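Local atomic coordinates of conserved domain protein (Bacillus anthracis, PDB entry 3FBQ), a protein that is of unknown function but folds into linked antiparallel beta-sheet domains, probably related to the E-set (immunoglobulin-like) families, and is built as an assembly of three chains. Residues A[69-74]-A[123-128]; A[182-187]-A[221-226]; A[144-149]-A[171-176]. All coordinates share one frame; numbering follows the deposited sequence.

Contact 1 of 3, residues A[69-74]-A[123-128]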
# COMPACT_ATOMS: atom_id res chain seq x y z
N ASP A 69 -4.80 -4.86 -16.34
CA ASP A 69 -4.84 -5.38 -14.98
C ASP A 69 -4.48 -4.29 -13.98
O ASP A 69 -3.40 -4.33 -13.36
CB ASP A 69 -3.91 -6.59 -14.81
CG ASP A 69 -4.62 -7.91 -15.01
OD1 ASP A 69 -5.70 -8.08 -14.40
OD2 ASP A 69 -4.10 -8.78 -15.74
N PRO A 70 -5.41 -3.33 -13.79
CA PRO A 70 -5.07 -2.25 -12.85
C PRO A 70 -4.91 -2.80 -11.42
O PRO A 70 -5.57 -3.76 -11.04
CB PRO A 70 -6.24 -1.26 -12.99
CG PRO A 70 -7.16 -1.81 -14.18
CD PRO A 70 -6.75 -3.23 -14.42
N ILE A 71 -4.03 -2.22 -10.62
CA ILE A 71 -3.86 -2.69 -9.25
C ILE A 71 -4.35 -1.69 -8.20
O ILE A 71 -3.84 -0.55 -8.11
CB ILE A 71 -2.40 -2.98 -8.98
CG1 ILE A 71 -1.87 -3.94 -10.00
CG2 ILE A 71 -2.24 -3.61 -7.61
CD1 ILE A 71 -0.65 -4.59 -9.53
N ILE A 72 -5.36 -2.08 -7.42
CA ILE A 72 -5.85 -1.21 -6.35
C ILE A 72 -4.82 -1.24 -5.24
O ILE A 72 -4.63 -2.32 -4.66
CB ILE A 72 -7.16 -1.71 -5.64
CG1 ILE A 72 -8.36 -1.85 -6.59
CG2 ILE A 72 -7.52 -0.72 -4.53
CD1 ILE A 72 -8.75 -0.49 -7.32
N LEU A 73 -4.18 -0.10 -4.95
CA LEU A 73 -3.38 0.09 -3.76
C LEU A 73 -4.23 0.64 -2.58
O LEU A 73 -4.80 1.76 -2.68
CB LEU A 73 -2.21 1.04 -4.04
CG LEU A 73 -1.21 0.68 -5.14
CD1 LEU A 73 -0.23 1.76 -5.58
CD2 LEU A 73 -0.51 -0.65 -4.91
N GLY A 74 -4.27 -0.09 -1.47
CA GLY A 74 -5.04 0.28 -0.30
C GLY A 74 -5.71 -0.96 0.28
O GLY A 74 -5.21 -2.01 0.14
N GLY A 123 -4.19 4.54 -4.42
CA GLY A 123 -3.52 4.51 -5.69
C GLY A 123 -4.06 3.46 -6.60
O GLY A 123 -4.66 2.48 -6.18
N ILE A 124 -3.87 3.71 -7.88
CA ILE A 124 -4.20 2.77 -8.94
C ILE A 124 -2.94 2.63 -9.72
O ILE A 124 -2.49 3.60 -10.35
CB ILE A 124 -5.23 3.36 -9.91
CG1 ILE A 124 -6.41 3.91 -9.11
CG2 ILE A 124 -5.72 2.28 -10.82
CD1 ILE A 124 -7.14 2.84 -8.28
N GLU A 125 -2.35 1.46 -9.68
CA GLU A 125 -1.20 1.24 -10.54
C GLU A 125 -1.79 0.81 -11.84
O GLU A 125 -2.85 0.18 -11.86
CB GLU A 125 -0.41 0.07 -10.08
CG GLU A 125 0.61 0.33 -9.08
CD GLU A 125 1.71 -0.67 -9.27
OE1 GLU A 125 1.63 -1.73 -8.64
OE2 GLU A 125 2.60 -0.46 -10.11
N ILE A 126 -1.11 1.16 -12.91
CA ILE A 126 -1.45 0.79 -14.27
C ILE A 126 -0.17 0.14 -14.73
O ILE A 126 0.77 0.80 -15.28
CB ILE A 126 -1.72 2.00 -15.15
CG1 ILE A 126 -2.91 2.82 -14.59
CG2 ILE A 126 -1.96 1.54 -16.55
CD1 ILE A 126 -2.73 4.32 -14.65
N PRO A 127 -0.08 -1.15 -14.46
CA PRO A 127 1.17 -1.77 -14.84
C PRO A 127 1.38 -1.65 -16.36
O PRO A 127 2.51 -1.42 -16.78
CB PRO A 127 0.99 -3.20 -14.36
CG PRO A 127 -0.01 -3.09 -13.24
CD PRO A 127 -0.97 -2.07 -13.74
N ASP A 128 0.32 -1.76 -17.19
CA ASP A 128 0.54 -1.66 -18.66
C ASP A 128 1.35 -0.40 -18.95
O ASP A 128 2.34 -0.47 -19.62
CB ASP A 128 -0.77 -1.63 -19.47
CG ASP A 128 -1.48 -2.99 -19.52
OD1 ASP A 128 -1.19 -3.86 -18.66
OD2 ASP A 128 -2.33 -3.18 -20.42
O HOH W 1 -2.38 -2.47 -16.59

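Contact 2 of 3, residues A[182-187]-A[221-226]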
# COMPACT_ATOMS: atom_id res chain seq x y z
N GLN A 182 -7.86 -28.74 9.85
CA GLN A 182 -7.06 -29.90 9.54
C GLN A 182 -6.13 -30.04 10.70
O GLN A 182 -5.70 -29.03 11.26
CB GLN A 182 -6.26 -29.72 8.23
CG GLN A 182 -5.44 -28.45 8.10
CD GLN A 182 -4.72 -28.33 6.74
OE1 GLN A 182 -3.47 -28.21 6.67
NE2 GLN A 182 -5.49 -28.34 5.66
N GLU A 183 -5.88 -31.31 11.06
CA GLU A 183 -4.77 -31.72 11.94
C GLU A 183 -3.80 -32.71 11.24
O GLU A 183 -4.23 -33.58 10.48
CB GLU A 183 -5.31 -32.32 13.21
CG GLU A 183 -5.96 -31.28 14.10
CD GLU A 183 -6.90 -31.92 15.12
OE1 GLU A 183 -6.50 -32.95 15.71
OE2 GLU A 183 -8.03 -31.41 15.31
N VAL A 184 -2.50 -32.52 11.49
CA VAL A 184 -1.42 -33.32 10.91
C VAL A 184 -0.52 -33.91 12.05
O VAL A 184 -0.08 -33.18 12.96
CB VAL A 184 -0.56 -32.46 9.95
CG1 VAL A 184 0.34 -33.32 9.09
CG2 VAL A 184 -1.44 -31.63 9.07
N SER A 185 -0.25 -35.22 11.98
CA SER A 185 0.51 -35.92 13.02
C SER A 185 2.00 -35.72 12.86
O SER A 185 2.47 -35.41 11.75
CB SER A 185 0.26 -37.42 12.94
OG SER A 185 0.93 -37.92 11.80
N LYS A 186 2.76 -35.98 13.93
CA LYS A 186 4.23 -35.98 13.84
C LYS A 186 4.72 -36.90 12.71
O LYS A 186 5.57 -36.48 11.93
CB LYS A 186 4.94 -36.23 15.20
CG LYS A 186 4.80 -37.63 15.80
CD LYS A 186 5.98 -38.61 15.43
CE LYS A 186 5.61 -40.11 15.59
NZ LYS A 186 6.50 -40.78 16.59
N GLY A 187 4.16 -38.10 12.57
CA GLY A 187 4.44 -38.94 11.41
C GLY A 187 4.36 -38.15 10.11
O GLY A 187 5.38 -37.89 9.45
N PRO A 221 2.46 -24.58 10.67
CA PRO A 221 2.14 -24.56 9.26
C PRO A 221 1.10 -25.58 8.84
O PRO A 221 0.76 -25.58 7.66
CB PRO A 221 3.52 -24.86 8.59
CG PRO A 221 4.50 -24.41 9.56
CD PRO A 221 3.92 -24.71 10.90
N TYR A 222 0.56 -26.37 9.78
CA TYR A 222 -0.17 -27.64 9.49
C TYR A 222 -1.58 -27.70 10.02
O TYR A 222 -2.49 -28.11 9.30
CB TYR A 222 0.52 -28.84 10.13
CG TYR A 222 1.87 -29.13 9.58
CD1 TYR A 222 3.02 -28.67 10.24
CD2 TYR A 222 2.02 -29.87 8.40
CE1 TYR A 222 4.31 -28.95 9.75
CE2 TYR A 222 3.31 -30.14 7.88
CZ TYR A 222 4.44 -29.68 8.56
OH TYR A 222 5.69 -29.94 8.05
N ASN A 223 -1.74 -27.41 11.32
CA ASN A 223 -3.06 -27.30 11.93
C ASN A 223 -3.76 -25.95 11.65
O ASN A 223 -3.57 -24.97 12.42
CB ASN A 223 -2.93 -27.53 13.43
CG ASN A 223 -2.69 -29.02 13.78
OD1 ASN A 223 -2.05 -29.80 13.03
ND2 ASN A 223 -3.22 -29.41 14.93
N ILE A 224 -4.54 -25.90 10.56
CA ILE A 224 -5.16 -24.68 10.05
C ILE A 224 -6.69 -24.75 10.25
O ILE A 224 -7.33 -25.66 9.78
CB ILE A 224 -4.84 -24.46 8.50
CG1 ILE A 224 -3.35 -24.65 8.10
CG2 ILE A 224 -5.32 -23.16 7.97
CD1 ILE A 224 -2.38 -24.27 9.12
N ARG A 225 -7.29 -23.76 10.93
CA ARG A 225 -8.72 -23.54 10.88
C ARG A 225 -9.00 -22.82 9.58
O ARG A 225 -8.25 -21.91 9.21
CB ARG A 225 -9.17 -22.68 12.04
CG ARG A 225 -8.39 -23.04 13.34
CD ARG A 225 -9.05 -22.53 14.60
NE ARG A 225 -10.52 -22.60 14.48
CZ ARG A 225 -11.37 -21.91 15.26
NH1 ARG A 225 -10.89 -21.10 16.20
NH2 ARG A 225 -12.70 -22.01 15.09
N TRP A 226 -10.07 -23.26 8.89
CA TRP A 226 -10.47 -22.75 7.59
C TRP A 226 -11.94 -22.50 7.62
O TRP A 226 -12.67 -22.99 8.50
CB TRP A 226 -10.36 -23.86 6.53
CG TRP A 226 -9.08 -24.49 6.28
CD1 TRP A 226 -8.65 -25.70 6.76
CD2 TRP A 226 -8.08 -24.03 5.42
NE1 TRP A 226 -7.40 -26.00 6.28
CE2 TRP A 226 -7.02 -24.97 5.45
CE3 TRP A 226 -7.93 -22.87 4.64
CZ2 TRP A 226 -5.84 -24.78 4.74
CZ3 TRP A 226 -6.75 -22.67 3.93
CH2 TRP A 226 -5.72 -23.62 3.98

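Contact 3 of 3, residues A[144-149]-A[171-176]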
# COMPACT_ATOMS: atom_id res chain seq x y z
N LYS A 144 -25.28 -3.54 8.39
CA LYS A 144 -26.00 -4.60 9.08
C LYS A 144 -25.91 -5.92 8.32
O LYS A 144 -26.15 -5.98 7.12
CB LYS A 144 -27.47 -4.21 9.27
CG LYS A 144 -28.19 -5.00 10.35
CD LYS A 144 -29.54 -4.38 10.67
CE LYS A 144 -30.51 -5.43 11.20
NZ LYS A 144 -30.52 -5.49 12.68
N SER A 145 -25.55 -6.98 9.04
CA SER A 145 -25.43 -8.31 8.45
C SER A 145 -26.78 -8.95 8.21
O SER A 145 -27.68 -8.82 9.02
CB SER A 145 -24.70 -9.22 9.41
OG SER A 145 -23.37 -8.79 9.64
N MET A 146 -26.92 -9.70 7.13
CA MET A 146 -28.04 -10.62 7.05
C MET A 146 -27.93 -11.62 8.20
O MET A 146 -26.83 -11.92 8.65
CB MET A 146 -28.27 -11.20 5.62
CG MET A 146 -27.20 -12.02 4.93
SD MET A 146 -27.64 -12.41 3.16
CE MET A 146 -29.30 -12.16 3.49
N ASP A 147 -29.07 -12.07 8.75
CA ASP A 147 -29.12 -13.17 9.74
C ASP A 147 -28.75 -14.51 9.18
O ASP A 147 -29.10 -14.86 8.04
CB ASP A 147 -30.54 -13.34 10.28
CG ASP A 147 -30.79 -12.53 11.55
OD1 ASP A 147 -29.97 -12.68 12.52
OD2 ASP A 147 -31.81 -11.77 11.56
N SER A 148 -28.07 -15.31 10.00
CA SER A 148 -27.90 -16.71 9.66
C SER A 148 -28.09 -17.65 10.87
O SER A 148 -27.76 -17.29 12.01
CB SER A 148 -26.52 -16.88 9.13
OG SER A 148 -25.68 -16.49 10.16
N LYS A 149 -28.60 -18.85 10.57
CA LYS A 149 -28.72 -19.95 11.52
C LYS A 149 -27.44 -20.74 11.60
O LYS A 149 -27.08 -21.44 10.63
CB LYS A 149 -29.84 -20.91 11.08
CG LYS A 149 -31.03 -20.91 12.03
CD LYS A 149 -31.65 -22.30 12.23
CE LYS A 149 -31.19 -22.97 13.51
NZ LYS A 149 -29.85 -23.62 13.33
N MET A 171 -26.17 -20.84 7.94
CA MET A 171 -27.00 -20.84 6.75
C MET A 171 -27.74 -19.51 6.63
O MET A 171 -28.58 -19.22 7.45
CB MET A 171 -27.95 -22.06 6.79
CG MET A 171 -27.21 -23.45 7.14
SD MET A 171 -28.29 -24.81 7.87
CE MET A 171 -28.29 -24.52 9.66
N SER A 172 -27.36 -18.68 5.64
CA SER A 172 -28.09 -17.46 5.32
C SER A 172 -29.07 -17.75 4.22
O SER A 172 -29.15 -18.85 3.73
CB SER A 172 -27.16 -16.37 4.82
OG SER A 172 -26.73 -16.60 3.47
N PRO A 173 -29.82 -16.75 3.80
CA PRO A 173 -30.80 -17.03 2.76
C PRO A 173 -30.19 -17.22 1.36
O PRO A 173 -30.85 -17.75 0.42
CB PRO A 173 -31.66 -15.76 2.76
CG PRO A 173 -31.46 -15.22 4.09
CD PRO A 173 -30.08 -15.47 4.45
N VAL A 174 -28.93 -16.85 1.26
CA VAL A 174 -28.28 -16.57 0.01
C VAL A 174 -27.12 -17.59 -0.11
O VAL A 174 -26.72 -17.98 -1.22
CB VAL A 174 -27.78 -15.07 0.11
CG1 VAL A 174 -26.36 -14.97 0.38
CG2 VAL A 174 -28.16 -14.30 -1.07
N SER A 175 -26.61 -18.05 1.03
CA SER A 175 -25.39 -18.86 1.06
C SER A 175 -25.30 -19.56 2.40
O SER A 175 -26.10 -19.34 3.31
CB SER A 175 -24.16 -17.97 0.81
OG SER A 175 -23.94 -17.11 1.94
N PHE A 176 -24.35 -20.49 2.50
CA PHE A 176 -24.08 -21.18 3.77
C PHE A 176 -22.61 -21.44 4.00
O PHE A 176 -21.88 -21.62 3.04
CB PHE A 176 -24.91 -22.48 3.91
CG PHE A 176 -24.35 -23.66 3.15
CD1 PHE A 176 -24.93 -24.06 1.95
CD2 PHE A 176 -23.29 -24.38 3.65
CE1 PHE A 176 -24.46 -25.18 1.25
CE2 PHE A 176 -22.79 -25.46 2.94
CZ PHE A 176 -23.40 -25.88 1.76

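Contact 1 of 3, residues A[69-74]-A[123-128]
The Pro-127 ring meets the other segment through two of its atoms: CD sits 3.3 Å from Asp-69 O, and CG touches Ile-71 CG1 at 3.8 Å. The other flat group is the carboxylate of Glu-125. Its side chain runs side by side with that of Ile-71, so the carboxylate is carried out beside an aliphatic neighbour, OE1 lying 3.8 Å from Ile-71 CD1.

Beneath these side chains the backbones of Ile-71 and Glu-125 bond in both directions, from Glu-125 N to Ile-71 O (3.0 Å) and from Ile-71 N to Glu-125 O (2.9 Å). Two residues further on, Leu-73 N bonds to Gly-123 O (2.9 Å), and Leu-73 CB also packs on that oxygen. This is regular antiparallel pairing, with one hydrogen-bonded pair on each side of the non-hydrogen-bonded pair Ile-72 and Ile-124. On the reverse of the sheet Ile-72 and Ile-124 also point the same way and touch through their CD1 methyls (3.8 Å). Beyond the strand ends a water accepts from Asp-128 N, and weakly from Asp-69 N.

Strand 114-126 is the middle of three, between 71-78 and 131-144. On the Glu-125 side, Leu-73 packs on Leu-73 of both neighbouring subunits and Glu-125 comes close to Glu-125 of each, a cluster of carboxylates that would probably favour some protonation; Ile-124 continues the sheet by bonding through its backbone to Ile-133 in strand 131-144.

Contact 2 of 3, residues A[182-187]-A[221-226]
Gln-182 turns CG into the position between its backbone N and carbonyl carbon (chi1 51°), which sets CG 3.2 Å from Tyr-222 O and also beside Trp-226 NE1. The chain then runs on extended, carrying CD to the edge of the indole, in the plane of the ring, with the amide and ring planes 62° apart. Opposite, Asn-223 keeps CG beside its own backbone N, and a small chi2 of 32° swings OD1 round to receive the N-H of Val-184 at 3.2 Å, from a donor tilted out of the amide plane.

By antiparallel register Val-184 N would look to the carbonyl of Tyr-222, so the asparagine side chain stands in for a backbone acceptor just where the strand pairing begins. The regular bond alongside is Gln-182 N to Ile-224 O, 3.1 Å. Asn-223 CA also points its hydrogen at Gln-182 O (3.2 Å).

Val-184 crosses the Tyr-222 side chain at about a right angle: CG2 rests on Tyr-222 CB at 3.6 Å, and CG1 approaches CD2 obliquely. Within its own strand Ile-224 lays CG2 over the centre of the Trp-226 ring, 3.5 Å above the plane.

The phenol OH of Tyr-222 bonds to Trp-192 O, and Ser-185 OG caps helix 186-191 through Ala-188 N. Strands 175-184 and 224-231 are neighbours in the eight-stranded sheet; across strand 175-184 lies strand 162-171, where Ile-162 packs on Val-184 and Lys-163 on Glu-183.

Contact 3 of 3, residues A[144-149]-A[171-176]
Met-146 folds CG between its backbone N and carbonyl carbon (chi1 60°), runs straight on to SD, then bends back at chi3 (-21°). That bend sends CE to Pro-173, the two side chains reaching toward each other tip to tip with CE 3.5 Å from CD. The sulfur itself lies 4.0 Å from Val-174 CG1, where the two side chains cross at about a right angle. Phe-27 of helix 24-27 touches all three, Met-146, Pro-173 and Val-174.

Pro-173 and Val-174 form the corner of a tight turn that makes strands 162-171 and 175-184 into a beta hairpin. The turn is pinned by Ser-172, an ST turn: OG accepts from Val-174 N (3.1 Å) and gives its own hydrogen to Ser-175 O at 2.8 Å. That carbonyl also accepts Ser-172 N, so two donors of one residue hold it. Segment 144-149, the loop that leads from strand 131-144 into strand 149-157, runs past this turn, and Lys-149 is its residue that pairs into the eight-stranded sheet.

Lys-149 makes an antiparallel hydrogen-bonded pair with Met-171, Met-171 N donating to Lys-149 O at 2.9 Å and Lys-149 N to Met-171 O at 3.1 Å. The two side chains lie side by side on one face. Met-171 bends at chi3, bringing CE to 3.4 Å from Lys-149 O, while the lysine chain, bent beyond CG, turns its end away from 171-176, though NZ still passes the Met-171 methyl. Ser-148 sets CB against Met-171 O (3.5 Å), its OG turning instead to Lys-111 NZ.

Overall arrangement
Contact 1 belongs to the three-stranded sheet of the N-terminal part and touches both neighbouring subunits, whereas contacts 2 and 3 share strand 175-184 of the eight-stranded sheet and sit at opposite ends of that strand. Their centres are 29 Å apart, with nearest atoms about 11 Å apart. Contact 1 lies further off, its centre 36 Å from that of contact 2 and 33 Å from that of contact 3. Residues 144-149 of contact 3 form the passage from strand 131-144, next to the strand used in contact 1, into the eight-stranded sheet. Contact 2 also meets the second subunit, where Lys-41 of that subunit bonds to Pro-221 O.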